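Local coordinates for YceI-like domain protein (Burkholderia cenocepacia BC7, PDB 5IXH) that is a lipocalin-like beta-barrel protein that binds a long polyisoprenoid diphosphate and probably captures antibiotics outside the cell, at residues Trp70-Ser84 against Val96-Val109. Residues are numbered along the deposited sequence; the frame is centred on the assembly and turned at random.
Sequences WFDAKTYPQATFVSS and VTGKLTIKGKAETV. With OTP ((2E,6E,10E,14E,18E,22E,26E)-3,7,11,15,19,23,27,31-octamethyldotriaconta-2,6,10,14,18,22,26,30-octaenyl trihydrogen diphosphate), chain C.
With CG swung anti to the backbone N (chi1 -158°) and the chain extended beyond it, Lys103 leaves its hairpin turn and reaches the loop before strand 78-84, where NZ donates to Trp70 O at 2.9 Å. The backbone oxygens of Lys68 and Asn136 also accept from NZ. Tyr76 has CG beside its own N (chi1 -62°), which lays one ring face over the Lys103-Gly104 peptide; Lys103 C sits 3.6 Å above the plane of the Tyr76 ring, and Thr75 CG2 covers the opposite face. Two waters donate to Gln78 O, one accepting from Lys103 N and the other from Gly104 N. Beyond them Thr80 and Thr101 form a hydrogen-bonded antiparallel pair, each N donating to the other's O. On their outer side, one water joins both threonine hydroxyls to Lys99 O. Phe81 starts toward the ligand, but its ring lies back along the neighbouring strand, where CE1 meets Gly98 CA and Val109 CG2, each at 3.6 Å; OTP C11 lies over one face, offset toward the rim. Leu100 CD1 approaches OTP C17 at 3.7 Å. The hairpin thus illustrates a lipocalin-like barrel wall, hydrated outside, apolar toward the polyisoprenoid, with a lysine ammonium gripped by three carbonyl oxygens, whose partial charges would offset its own.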
loop_
_atom_site.group_PDB
_atom_site.type_symbol
_atom_site.label_atom_id
_atom_site.label_comp_id
_atom_site.label_asym_id
_atom_site.label_seq_id
_atom_site.Cartn_x
_atom_site.Cartn_y
_atom_site.Cartn_z
ATOM N N TRP A 70 9.834 -10.987 -8.683
ATOM C CA TRP A 70 9.015 -10.363 -7.640
ATOM C C TRP A 70 8.800 -8.900 -7.982
ATOM O O TRP A 70 8.109 -8.624 -8.958
ATOM C CB TRP A 70 9.617 -10.614 -6.250
ATOM C CG TRP A 70 9.288 -11.997 -5.775
ATOM C CD1 TRP A 70 10.087 -13.115 -5.837
ATOM C CD2 TRP A 70 8.055 -12.427 -5.185
ATOM N NE1 TRP A 70 9.418 -14.196 -5.320
ATOM C CE2 TRP A 70 8.175 -13.802 -4.909
ATOM C CE3 TRP A 70 6.862 -11.778 -4.856
ATOM C CZ2 TRP A 70 7.146 -14.534 -4.323
ATOM C CZ3 TRP A 70 5.856 -12.506 -4.280
ATOM C CH2 TRP A 70 6.000 -13.866 -4.013
ATOM N N PHE A 71 9.369 -7.944 -7.255
ATOM C CA PHE A 71 9.086 -6.549 -7.592
ATOM C C PHE A 71 9.806 -6.050 -8.839
ATOM O O PHE A 71 9.389 -5.072 -9.442
ATOM C CB PHE A 71 9.475 -5.603 -6.453
ATOM C CG PHE A 71 8.644 -5.743 -5.199
ATOM C CD1 PHE A 71 7.398 -6.324 -5.199
ATOM C CD2 PHE A 71 9.175 -5.337 -3.991
ATOM C CE1 PHE A 71 6.682 -6.440 -4.020
ATOM C CE2 PHE A 71 8.461 -5.442 -2.821
ATOM C CZ PHE A 71 7.230 -6.003 -2.838
ATOM N N ASP A 72 10.926 -6.665 -9.189
ATOM C CA ASP A 72 11.803 -6.126 -10.240
ATOM C C ASP A 72 12.109 -4.647 -9.951
ATOM O O ASP A 72 11.876 -3.755 -10.787
ATOM C CB ASP A 72 11.179 -6.314 -11.615
ATOM C CG ASP A 72 12.170 -6.121 -12.760
ATOM O OD1 ASP A 72 13.362 -5.829 -12.536
ATOM O OD2 ASP A 72 11.728 -6.268 -13.911
ATOM N N ALA A 73 12.641 -4.415 -8.764
ATOM C CA ALA A 73 12.836 -3.066 -8.262
ATOM C C ALA A 73 13.795 -2.220 -9.111
ATOM O O ALA A 73 13.654 -1.009 -9.156
ATOM C CB ALA A 73 13.343 -3.120 -6.830
ATOM N N LYS A 74 14.768 -2.821 -9.776
ATOM C CA LYS A 74 15.658 -2.035 -10.625
ATOM C C LYS A 74 14.914 -1.469 -11.844
ATOM O O LYS A 74 15.247 -0.397 -12.323
ATOM C CB LYS A 74 16.872 -2.853 -11.066
ATOM C CG LYS A 74 17.809 -3.210 -9.918
ATOM C CD LYS A 74 18.988 -4.050 -10.399
ATOM C CE LYS A 74 19.958 -4.360 -9.264
ATOM N NZ LYS A 74 20.541 -3.125 -8.671
ATOM N N THR A 75 13.961 -2.220 -12.370
ATOM C CA THR A 75 13.189 -1.806 -13.558
ATOM C C THR A 75 12.049 -0.872 -13.174
ATOM O O THR A 75 11.763 0.091 -13.892
ATOM C CB THR A 75 12.637 -3.034 -14.260
ATOM O OG1 THR A 75 13.728 -3.901 -14.593
ATOM C CG2 THR A 75 11.902 -2.663 -15.514
ATOM N N TYR A 76 11.416 -1.174 -12.044
ATOM C CA TYR A 76 10.264 -0.446 -11.544
ATOM C C TYR A 76 10.541 -0.016 -10.106
ATOM O O TYR A 76 10.116 -0.674 -9.140
ATOM C CB TYR A 76 9.033 -1.334 -11.591
ATOM C CG TYR A 76 8.656 -1.776 -12.982
ATOM C CD1 TYR A 76 8.064 -0.886 -13.876
ATOM C CD2 TYR A 76 8.897 -3.066 -13.423
ATOM C CE1 TYR A 76 7.700 -1.249 -15.124
ATOM C CE2 TYR A 76 8.503 -3.445 -14.723
ATOM C CZ TYR A 76 7.923 -2.513 -15.557
ATOM O OH TYR A 76 7.548 -2.870 -16.846
ATOM N N PRO A 77 11.267 1.089 -9.908
ATOM C CA PRO A 77 11.680 1.410 -8.539
ATOM C C PRO A 77 10.563 1.903 -7.625
ATOM O O PRO A 77 10.767 1.911 -6.409
ATOM C CB PRO A 77 12.744 2.492 -8.716
ATOM C CG PRO A 77 12.518 3.031 -10.097
ATOM C CD PRO A 77 11.937 1.926 -10.913
ATOM N N GLN A 78 9.462 2.354 -8.184
ATOM C CA GLN A 78 8.381 2.875 -7.365
ATOM C C GLN A 78 7.084 2.159 -7.626
ATOM O O GLN A 78 6.870 1.569 -8.694
ATOM C CB GLN A 78 8.206 4.392 -7.587
ATOM C CG GLN A 78 9.398 5.236 -7.195
ATOM C CD GLN A 78 9.194 6.706 -7.466
ATOM O OE1 GLN A 78 8.422 7.087 -8.326
ATOM N NE2 GLN A 78 9.814 7.540 -6.656
ATOM N N ALA A 79 6.198 2.219 -6.636
ATOM C CA ALA A 79 4.776 1.890 -6.759
ATOM C C ALA A 79 4.025 3.128 -6.309
ATOM O O ALA A 79 4.497 3.860 -5.436
ATOM C CB ALA A 79 4.441 0.704 -5.886
ATOM N N THR A 80 2.872 3.386 -6.904
ATOM C CA THR A 80 2.136 4.621 -6.634
ATOM C C THR A 80 0.642 4.379 -6.468
ATOM O O THR A 80 0.073 3.481 -7.051
ATOM C CB THR A 80 2.328 5.653 -7.768
ATOM O OG1 THR A 80 1.971 5.073 -9.028
ATOM C CG2 THR A 80 3.776 6.107 -7.852
ATOM N N PHE A 81 0.036 5.231 -5.660
ATOM C CA PHE A 81 -1.403 5.367 -5.574
ATOM C C PHE A 81 -1.751 6.830 -5.720
ATOM O O PHE A 81 -1.156 7.672 -5.043
ATOM C CB PHE A 81 -1.963 4.831 -4.253
ATOM C CG PHE A 81 -3.448 5.051 -4.126
ATOM C CD1 PHE A 81 -4.361 4.240 -4.799
ATOM C CD2 PHE A 81 -3.939 6.118 -3.384
ATOM C CE1 PHE A 81 -5.729 4.481 -4.710
ATOM C CE2 PHE A 81 -5.305 6.347 -3.292
ATOM C CZ PHE A 81 -6.193 5.542 -3.959
ATOM N N VAL A 82 -2.710 7.156 -6.579
ATOM C CA VAL A 82 -3.190 8.527 -6.736
ATOM C C VAL A 82 -4.721 8.478 -6.707
ATOM O O VAL A 82 -5.342 7.831 -7.550
ATOM C CB VAL A 82 -2.689 9.152 -8.081
ATOM C CG1 VAL A 82 -3.251 10.552 -8.282
ATOM C CG2 VAL A 82 -1.158 9.158 -8.173
ATOM N N SER A 83 -5.323 9.163 -5.748
ATOM C CA SER A 83 -6.773 9.158 -5.633
ATOM C C SER A 83 -7.425 9.922 -6.757
ATOM O O SER A 83 -6.859 10.866 -7.304
ATOM C CB SER A 83 -7.230 9.754 -4.319
ATOM O OG SER A 83 -6.964 11.151 -4.250
ATOM N N SER A 84 -8.636 9.498 -7.087
ATOM C CA SER A 84 -9.510 10.273 -7.975
ATOM C C SER A 84 -10.858 10.641 -7.348
ATOM O O SER A 84 -11.520 11.544 -7.834
ATOM C CB SER A 84 -9.755 9.513 -9.280
ATOM O OG SER A 84 -10.446 8.291 -9.021
ATOM N N VAL A 96 -11.989 5.413 -0.675
ATOM C CA VAL A 96 -11.077 6.221 -1.462
ATOM C C VAL A 96 -10.734 5.415 -2.696
ATOM O O VAL A 96 -10.180 4.292 -2.603
ATOM C CB VAL A 96 -9.816 6.581 -0.667
ATOM C CG1 VAL A 96 -8.888 7.417 -1.507
ATOM C CG2 VAL A 96 -10.191 7.354 0.601
ATOM N N THR A 97 -11.026 5.981 -3.851
ATOM C CA THR A 97 -10.787 5.311 -5.120
ATOM C C THR A 97 -9.658 6.013 -5.826
ATOM O O THR A 97 -9.541 7.245 -5.776
ATOM C CB THR A 97 -12.081 5.280 -5.958
ATOM O OG1 THR A 97 -13.035 4.466 -5.243
ATOM C CG2 THR A 97 -11.885 4.688 -7.312
ATOM N N GLY A 98 -8.869 5.229 -6.542
ATOM C CA GLY A 98 -7.799 5.801 -7.350
ATOM C C GLY A 98 -7.030 4.756 -8.109
ATOM O O GLY A 98 -7.408 3.586 -8.173
ATOM N N LYS A 99 -5.923 5.193 -8.704
ATOM C CA LYS A 99 -5.084 4.343 -9.535
ATOM C C LYS A 99 -3.896 3.828 -8.760
ATOM O O LYS A 99 -3.105 4.640 -8.248
ATOM C CB LYS A 99 -4.604 5.132 -10.741
ATOM C CG LYS A 99 -3.941 4.242 -11.758
ATOM C CD LYS A 99 -3.310 5.010 -12.914
ATOM C CE LYS A 99 -4.339 5.695 -13.749
ATOM N NZ LYS A 99 -3.693 6.166 -15.013
ATOM N N LEU A 100 -3.779 2.520 -8.666
ATOM C CA LEU A 100 -2.650 1.822 -8.033
ATOM C C LEU A 100 -1.797 1.251 -9.143
ATOM O O LEU A 100 -2.296 0.493 -9.961
ATOM C CB LEU A 100 -3.175 0.707 -7.135
ATOM C CG LEU A 100 -2.132 -0.173 -6.419
ATOM C CD1 LEU A 100 -1.273 0.661 -5.489
ATOM C CD2 LEU A 100 -2.794 -1.291 -5.677
ATOM N N THR A 101 -0.523 1.658 -9.182
ATOM C CA THR A 101 0.432 1.155 -10.179
ATOM C C THR A 101 1.564 0.458 -9.443
ATOM O O THR A 101 2.247 1.077 -8.604
ATOM C CB THR A 101 0.995 2.281 -11.021
ATOM O OG1 THR A 101 -0.093 3.030 -11.581
ATOM C CG2 THR A 101 1.859 1.741 -12.151
ATOM N N ILE A 102 1.748 -0.823 -9.753
ATOM C CA ILE A 102 2.799 -1.657 -9.163
ATOM C C ILE A 102 3.433 -2.407 -10.329
ATOM O O ILE A 102 2.750 -2.992 -11.158
ATOM C CB ILE A 102 2.235 -2.699 -8.149
ATOM C CG1 ILE A 102 1.509 -2.017 -6.994
ATOM C CG2 ILE A 102 3.366 -3.589 -7.610
ATOM C CD1 ILE A 102 0.633 -2.936 -6.196
ATOM N N LYS A 103 4.771 -2.387 -10.392
ATOM C CA LYS A 103 5.524 -3.062 -11.427
ATOM C C LYS A 103 5.012 -2.622 -12.815
ATOM O O LYS A 103 4.883 -3.389 -13.758
ATOM C CB LYS A 103 5.466 -4.586 -11.206
ATOM C CG LYS A 103 6.557 -5.387 -11.839
ATOM C CD LYS A 103 6.509 -6.864 -11.422
ATOM C CE LYS A 103 7.540 -7.712 -12.160
ATOM N NZ LYS A 103 7.557 -9.127 -11.746
ATOM N N GLY A 104 4.720 -1.332 -12.894
ATOM C CA GLY A 104 4.252 -0.747 -14.129
ATOM C C GLY A 104 2.848 -1.105 -14.585
ATOM O O GLY A 104 2.419 -0.729 -15.670
ATOM N N LYS A 105 2.102 -1.842 -13.758
ATOM C CA LYS A 105 0.730 -2.246 -14.070
ATOM C C LYS A 105 -0.230 -1.443 -13.228
ATOM O O LYS A 105 -0.125 -1.397 -12.010
ATOM C CB LYS A 105 0.558 -3.728 -13.774
ATOM C CG LYS A 105 1.419 -4.632 -14.629
ATOM C CD LYS A 105 0.907 -4.712 -16.056
ATOM C CE LYS A 105 1.856 -5.510 -16.932
ATOM N NZ LYS A 105 2.068 -6.883 -16.399
ATOM N N ALA A 106 -1.205 -0.816 -13.879
ATOM C CA ALA A 106 -2.187 0.019 -13.214
ATOM C C ALA A 106 -3.536 -0.669 -13.072
ATOM O O ALA A 106 -4.007 -1.369 -13.968
ATOM C CB ALA A 106 -2.353 1.322 -13.993
ATOM N N GLU A 107 -4.163 -0.445 -11.927
ATOM C CA GLU A 107 -5.532 -0.858 -11.700
ATOM C C GLU A 107 -6.275 0.209 -10.914
ATOM O O GLU A 107 -5.686 0.890 -10.085
ATOM C CB GLU A 107 -5.596 -2.153 -10.929
ATOM C CG GLU A 107 -7.046 -2.676 -10.855
ATOM C CD GLU A 107 -7.691 -2.884 -12.229
ATOM O OE1 GLU A 107 -7.474 -3.980 -12.772
ATOM O OE2 GLU A 107 -8.396 -1.980 -12.773
ATOM N N THR A 108 -7.569 0.374 -11.149
ATOM C CA THR A 108 -8.378 1.207 -10.286
ATOM C C THR A 108 -8.783 0.365 -9.085
ATOM O O THR A 108 -9.267 -0.755 -9.226
ATOM C CB THR A 108 -9.635 1.686 -10.996
ATOM O OG1 THR A 108 -9.273 2.449 -12.155
ATOM C CG2 THR A 108 -10.496 2.544 -10.106
ATOM N N VAL A 109 -8.560 0.932 -7.894
ATOM C CA VAL A 109 -8.856 0.270 -6.624
ATOM C C VAL A 109 -9.676 1.185 -5.751
ATOM O O VAL A 109 -9.672 2.412 -5.919
ATOM C CB VAL A 109 -7.572 -0.152 -5.891
ATOM C CG1 VAL A 109 -6.743 -1.102 -6.748
ATOM C CG2 VAL A 109 -6.779 1.081 -5.428
HETATM O O7 OTP C . 9.159 -22.663 3.385
HETATM P P2 OTP C . 8.878 -21.853 2.136
HETATM O O5 OTP C . 9.660 -22.422 0.972
HETATM O O6 OTP C . 7.399 -21.894 1.820
HETATM O O4 OTP C . 9.311 -20.345 2.370
HETATM P P1 OTP C . 9.467 -19.262 1.218
HETATM O O2 OTP C . 10.843 -19.366 0.598
HETATM O O3 OTP C . 8.410 -19.473 0.155
HETATM O O1 OTP C . 9.302 -17.830 1.886
HETATM C C40 OTP C . 8.365 -16.879 1.406
HETATM C C39 OTP C . 8.796 -15.586 2.090
HETATM C C37 OTP C . 8.137 -14.397 1.968
HETATM C C38 OTP C . 8.745 -13.227 2.740
HETATM C C36 OTP C . 6.867 -14.197 1.108
HETATM C C35 OTP C . 7.063 -12.939 0.236
HETATM C C34 OTP C . 5.731 -12.226 -0.060
HETATM C C32 OTP C . 5.756 -10.918 -0.487
HETATM C C33 OTP C . 7.081 -10.167 -0.668
HETATM C C31 OTP C . 4.436 -10.188 -0.795
HETATM C C30 OTP C . 4.533 -9.508 -2.176
HETATM C C29 OTP C . 4.112 -8.054 -1.941
HETATM C C27 OTP C . 3.112 -7.448 -2.661
HETATM C C28 OTP C . 2.316 -8.118 -3.782
HETATM C C26 OTP C . 2.802 -6.001 -2.274
HETATM C C25 OTP C . 2.628 -5.115 -3.514
HETATM C C24 OTP C . 2.301 -3.789 -2.815
HETATM C C22 OTP C . 3.081 -2.675 -2.964
HETATM C C23 OTP C . 4.323 -2.626 -3.859
HETATM C C21 OTP C . 2.638 -1.433 -2.195
HETATM C C20 OTP C . 1.827 -0.609 -3.195
HETATM C C19 OTP C . 0.947 0.318 -2.348
HETATM C C17 OTP C . 0.861 1.669 -2.611
HETATM C C18 OTP C . 1.643 2.289 -3.771
HETATM C C16 OTP C . -0.030 2.597 -1.767
HETATM C C15 OTP C . -0.646 1.888 -0.547
HETATM C C14 OTP C . -1.783 2.775 -0.015
HETATM C C12 OTP C . -3.037 2.713 -0.583
HETATM C C13 OTP C . -3.387 1.765 -1.735
HETATM C C11 OTP C . -4.174 3.601 -0.056
HETATM C C10 OTP C . -3.655 4.884 0.605
HETATM C C9 OTP C . -4.907 5.761 0.763
HETATM C C7 OTP C . -4.814 7.092 1.074
HETATM C C8 OTP C . -3.453 7.759 1.278
HETATM C C6 OTP C . -6.129 7.886 1.199
HETATM C C5 OTP C . -6.107 8.774 2.445
HETATM C C4 OTP C . -7.590 9.033 2.771
HETATM C C2 OTP C . -8.240 10.227 2.557
HETATM C C3 OTP C . -9.717 10.295 2.943
HETATM C C1 OTP C . -7.560 11.465 1.965
HETATM O O HOH W 1 6.226 -1.166 -8.326
HETATM O O HOH W 2 5.147 0.827 -10.932
HETATM O O HOH W 3 -0.735 5.082 -9.746
#